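Local coordinates for glycoside hydrolase family protein (Novosphingobium sp. PP1Y, PDB 6Q2F), which probably hydrolyses terminal alpha-L-rhamnose from glycosides as an alpha-L-rhamnosidase, at residues P315-F320 against R381-A386; A986-A991 against G1134-I1139. All coordinates share one frame; numbering follows the deposited sequence.

Contact 1 (P315-F320 against R381-A386); sequences PTTISF and RYETKA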
# COMPACT_ATOMS: atom_id res chain seq x y z
N PRO A 315 18.27 17.52 9.53
CA PRO A 315 19.69 17.64 9.18
C PRO A 315 20.27 16.31 8.72
O PRO A 315 19.71 15.24 8.96
CB PRO A 315 20.35 18.12 10.48
CG PRO A 315 19.25 18.78 11.23
CD PRO A 315 18.01 18.04 10.89
N THR A 316 21.41 16.38 8.04
CA THR A 316 22.14 15.20 7.58
C THR A 316 23.55 15.26 8.15
O THR A 316 24.28 16.23 7.92
CB THR A 316 22.19 15.12 6.06
OG1 THR A 316 20.86 14.97 5.54
CG2 THR A 316 23.03 13.94 5.62
N THR A 317 23.94 14.22 8.88
CA THR A 317 25.28 14.10 9.42
C THR A 317 25.99 12.95 8.72
O THR A 317 25.41 11.88 8.55
CB THR A 317 25.24 13.87 10.92
OG1 THR A 317 24.59 14.98 11.55
CG2 THR A 317 26.64 13.72 11.48
N ILE A 318 27.22 13.19 8.27
CA ILE A 318 28.05 12.16 7.68
C ILE A 318 29.37 12.18 8.41
O ILE A 318 29.80 13.23 8.90
CB ILE A 318 28.28 12.36 6.16
CG1 ILE A 318 28.88 13.74 5.90
CG2 ILE A 318 26.97 12.14 5.38
CD1 ILE A 318 29.40 13.91 4.49
N SER A 319 30.02 11.02 8.48
CA SER A 319 31.33 10.89 9.09
C SER A 319 32.24 10.11 8.16
O SER A 319 31.77 9.31 7.34
CB SER A 319 31.25 10.19 10.45
OG SER A 319 32.50 10.21 11.10
N PHE A 320 33.55 10.34 8.28
CA PHE A 320 34.48 9.78 7.31
C PHE A 320 35.87 9.69 7.92
O PHE A 320 36.12 10.21 9.01
CB PHE A 320 34.50 10.63 6.04
CG PHE A 320 34.28 12.10 6.30
CD1 PHE A 320 35.33 12.91 6.71
CD2 PHE A 320 33.03 12.66 6.15
CE1 PHE A 320 35.13 14.25 6.96
CE2 PHE A 320 32.82 14.00 6.40
CZ PHE A 320 33.87 14.79 6.80
N ARG A 381 25.31 9.33 9.47
CA ARG A 381 23.89 9.37 9.13
C ARG A 381 23.00 8.97 10.30
O ARG A 381 22.05 8.18 10.16
CB ARG A 381 23.60 8.53 7.88
CG ARG A 381 23.63 9.41 6.62
CD ARG A 381 23.93 8.62 5.40
NE ARG A 381 25.21 7.93 5.50
CZ ARG A 381 25.66 7.13 4.54
NH1 ARG A 381 24.92 6.95 3.45
NH2 ARG A 381 26.84 6.52 4.66
N TYR A 382 23.29 9.57 11.47
CA TYR A 382 22.56 9.19 12.68
C TYR A 382 21.10 9.62 12.61
O TYR A 382 20.23 8.93 13.15
CB TYR A 382 23.25 9.77 13.93
CG TYR A 382 22.84 11.18 14.32
CD1 TYR A 382 21.73 11.41 15.13
CD2 TYR A 382 23.57 12.28 13.88
CE1 TYR A 382 21.35 12.69 15.48
CE2 TYR A 382 23.21 13.56 14.23
CZ TYR A 382 22.10 13.76 15.03
OH TYR A 382 21.73 15.05 15.38
N GLU A 383 20.82 10.77 11.98
CA GLU A 383 19.44 11.24 11.92
C GLU A 383 18.51 10.19 11.33
O GLU A 383 17.45 9.90 11.88
CB GLU A 383 19.35 12.55 11.12
CG GLU A 383 20.11 13.73 11.76
CD GLU A 383 21.47 13.92 11.14
OE1 GLU A 383 21.92 12.99 10.44
OE2 GLU A 383 22.10 14.98 11.34
N THR A 384 18.91 9.58 10.20
CA THR A 384 18.03 8.56 9.61
C THR A 384 18.07 7.27 10.43
O THR A 384 17.04 6.63 10.62
CB THR A 384 18.37 8.31 8.13
OG1 THR A 384 17.51 7.29 7.61
CG2 THR A 384 19.80 7.90 7.92
N LYS A 385 19.25 6.90 10.95
CA LYS A 385 19.34 5.67 11.73
C LYS A 385 18.54 5.76 13.03
O LYS A 385 18.06 4.74 13.53
CB LYS A 385 20.80 5.32 12.05
CG LYS A 385 21.61 4.86 10.84
CD LYS A 385 23.11 4.84 11.17
CE LYS A 385 23.94 4.39 9.96
NZ LYS A 385 25.41 4.51 10.20
N ALA A 386 18.38 6.97 13.56
CA ALA A 386 17.59 7.18 14.77
C ALA A 386 16.11 7.34 14.46
O ALA A 386 15.32 7.55 15.39
CB ALA A 386 18.09 8.41 15.53
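Segment 315-320, whose strand begins at Thr316, meets the start of helix 382-385 through a single backbone hydrogen bond, from Arg381 N to Thr317 O (2.7 Å), with the N-H lying above the carbonyl plane. The strand is an outermost one of a four-stranded antiparallel sheet in a beta-sandwich: Ile318 packs into the interior against Leu294 of the facing sheet, while Thr317 turns outward to the short helix. Arg381 sits at the N-cap with left-handed backbone angles (phi 52°). Two residues further on, Glu383 reaches back, its chain bent at chi2 (98°), and presents its carboxylate to Thr317 as a two-pronged acceptor. OE1 takes Thr317 N on its syn lone pair at 2.8 Å, and OE2 receives the hydroxyl Thr317 OG1 at a very short 2.5 Å, from above the carboxylate plane. Threonine suits the place because its OG1, beside its own backbone N and anti to the carbonyl carbon (chi1 -61°), points the same way as the N-H, and its beta-branching fits a strand. OG1 is also hydrogen-bonded to Thr275 OG1 on the neighbouring strand, so it ties helix, edge strand and sheet together. Lying in the first helical turn, the carboxylate may also be favoured by the helix N-terminus. An alanine at Glu383 would remove both carboxylate acceptors and would probably loosen the helix from the strand, leaving the Arg381 N bond as the remaining hydrogen bond between these two segments. One face of the Tyr382 ring has Glu383 CD over it, toward the rim, while its CE2 comes obliquely to 3.3 Å from Thr317 OG1. Pro315 O lies 3.4 Å from Glu383 OE2, an acceptor like itself, and 3.1 Å from Glu383 CD.

Contact 2 (A986-A991 against G1134-I1139); sequences ATLDGA and GPVRLI
Leu988 and Leu1138 cross at about a right angle, their CD1 methyls meeting at 3.8 Å, and this is the apolar heart of the contact. Leu988 has CG beside its own N and anti to the carbonyl carbon (chi1 -58°), which carries CD1 toward Leu1138 while its CB faces Val1136. There the two residues meet obliquely, CB to CB at 4.1 Å. Val1136 holds CG1 anti to its backbone N (chi1 -178°), placing that methyl alongside Leu988 as well. Branched aliphatic residues suit this place: Leu988 and Leu1138 both touch Phe1035 of the facing six-stranded sheet, and Val1136 packs on Leu1049 and Leu1051, so the three belong to one hydrophobic layer. The opposite sheet face carries Thr987 and Arg1137, a non-hydrogen-bonded antiparallel pair. They cross obliquely, Thr987 OG1 lying 3.8 Å from Arg1137 CG, so that the methylene stem does the touching; the arginine then bends at chi3 (-54°) and carries its guanidinium off, which suits a partly exposed face. Two backbone bonds fix these relations. Leu1138 N gives to Ala986 O (2.9 Å) in the carbonyl plane, and Leu988 N gives to Val1136 O (2.6 Å) nearly along the C=O axis. Between them the CA-H groups of Thr987 and Arg1137 add weaker contacts to the carbonyl oxygens of Val1136 and Ala986. Leu988 then centres an inverse gamma turn, closed by a weak bond from Asp989 N to Thr987 O, and the strands part; a water stands in for the return bond of the Leu988-Val1136 pair, donating to Leu988 O and accepting from Val1136 N, each at 2.8 Å. Such an edge-strand ladder fraying into a turn, with one face packed on the partner sheet, is in keeping with the antiparallel beta-sandwich of galactose-binding-like domains.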
# COMPACT_ATOMS: atom_id res chain seq x y z
N ALA A 986 -26.16 -14.85 -40.05
CA ALA A 986 -26.67 -13.61 -40.61
C ALA A 986 -25.91 -12.45 -39.98
O ALA A 986 -25.36 -12.57 -38.88
CB ALA A 986 -28.18 -13.45 -40.38
N THR A 987 -25.89 -11.34 -40.70
CA THR A 987 -25.45 -10.06 -40.16
C THR A 987 -26.68 -9.19 -40.01
O THR A 987 -27.43 -8.99 -40.97
CB THR A 987 -24.42 -9.39 -41.08
OG1 THR A 987 -23.19 -10.13 -41.05
CG2 THR A 987 -24.17 -7.95 -40.62
N LEU A 988 -26.92 -8.66 -38.83
CA LEU A 988 -28.06 -7.81 -38.64
C LEU A 988 -27.71 -6.40 -39.05
O LEU A 988 -27.53 -5.55 -38.23
CB LEU A 988 -28.53 -7.84 -37.21
CG LEU A 988 -28.89 -9.22 -36.73
CD1 LEU A 988 -29.67 -9.15 -35.46
CD2 LEU A 988 -29.68 -9.99 -37.75
N ASP A 989 -27.60 -6.21 -40.35
CA ASP A 989 -27.31 -4.93 -40.96
C ASP A 989 -28.68 -4.34 -41.21
O ASP A 989 -29.65 -4.82 -40.66
CB ASP A 989 -26.57 -5.12 -42.27
CG ASP A 989 -27.28 -6.07 -43.21
OD1 ASP A 989 -28.34 -6.55 -42.87
OD2 ASP A 989 -26.76 -6.33 -44.28
N GLY A 990 -28.77 -3.29 -42.01
CA GLY A 990 -30.06 -2.70 -42.25
C GLY A 990 -30.38 -1.65 -41.22
O GLY A 990 -29.52 -1.15 -40.54
N ALA A 991 -31.66 -1.31 -41.15
CA ALA A 991 -32.14 -0.22 -40.31
C ALA A 991 -32.32 -0.62 -38.85
O ALA A 991 -32.78 -1.72 -38.55
CB ALA A 991 -33.46 0.33 -40.86
N GLY A 1134 -21.18 -2.37 -34.01
CA GLY A 1134 -21.23 -3.58 -34.80
C GLY A 1134 -19.94 -4.01 -35.49
O GLY A 1134 -18.85 -3.58 -35.11
N PRO A 1135 -20.06 -4.89 -36.50
CA PRO A 1135 -21.34 -5.43 -36.99
C PRO A 1135 -21.97 -6.42 -36.01
O PRO A 1135 -21.28 -7.05 -35.20
CB PRO A 1135 -20.93 -6.13 -38.29
CG PRO A 1135 -19.54 -6.61 -38.01
CD PRO A 1135 -18.91 -5.58 -37.10
N VAL A 1136 -23.30 -6.52 -36.06
CA VAL A 1136 -24.06 -7.42 -35.21
C VAL A 1136 -24.33 -8.69 -36.01
O VAL A 1136 -24.94 -8.64 -37.09
CB VAL A 1136 -25.37 -6.78 -34.74
CG1 VAL A 1136 -26.11 -7.74 -33.81
CG2 VAL A 1136 -25.10 -5.43 -34.04
N ARG A 1137 -23.88 -9.83 -35.48
CA ARG A 1137 -23.93 -11.09 -36.21
C ARG A 1137 -24.57 -12.19 -35.37
O ARG A 1137 -24.40 -12.23 -34.15
CB ARG A 1137 -22.54 -11.53 -36.65
CG ARG A 1137 -21.81 -10.52 -37.49
CD ARG A 1137 -20.50 -11.10 -37.94
NE ARG A 1137 -19.73 -11.56 -36.80
CZ ARG A 1137 -18.62 -12.27 -36.89
NH1 ARG A 1137 -18.14 -12.60 -38.08
NH2 ARG A 1137 -17.98 -12.64 -35.79
N LEU A 1138 -25.33 -13.04 -36.04
CA LEU A 1138 -25.81 -14.29 -35.46
C LEU A 1138 -24.85 -15.39 -35.85
O LEU A 1138 -24.45 -15.50 -37.02
CB LEU A 1138 -27.22 -14.63 -35.97
CG LEU A 1138 -28.43 -14.03 -35.24
CD1 LEU A 1138 -28.16 -12.63 -34.81
CD2 LEU A 1138 -29.64 -14.07 -36.15
N ILE A 1139 -24.46 -16.21 -34.87
CA ILE A 1139 -23.43 -17.21 -35.04
C ILE A 1139 -23.89 -18.53 -34.44
O ILE A 1139 -24.27 -18.58 -33.26
CB ILE A 1139 -22.10 -16.77 -34.40
CG1 ILE A 1139 -21.57 -15.49 -35.06
CG2 ILE A 1139 -21.08 -17.88 -34.50
CD1 ILE A 1139 -20.36 -14.91 -34.30
O HOH W 1 -24.75 -5.20 -38.12

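How the contacts relate
The two contacts sit on opposite sides of the chain's centre, about 71 Å apart between centres and about 57 Å between nearest atoms. They come in series along the chain, yet each involves the edge strand of a four-stranded sheet facing a six-stranded one, with the same strand order in both. Contact 1 fastens that edge to a helix, contact 2 to the adjacent strand. Neither supplies a sodium ligand: Asp503, Ser504, Glu583, Glu586 and Glu644 belong to the central alpha/beta barrel. Contact 1 borders that barrel through the Lys385-Asp547 salt bridge to helix 543-575, whereas contact 2 lies farther out, its centre about 47 Å from the centre of the chain, against about 28 Å for contact 1.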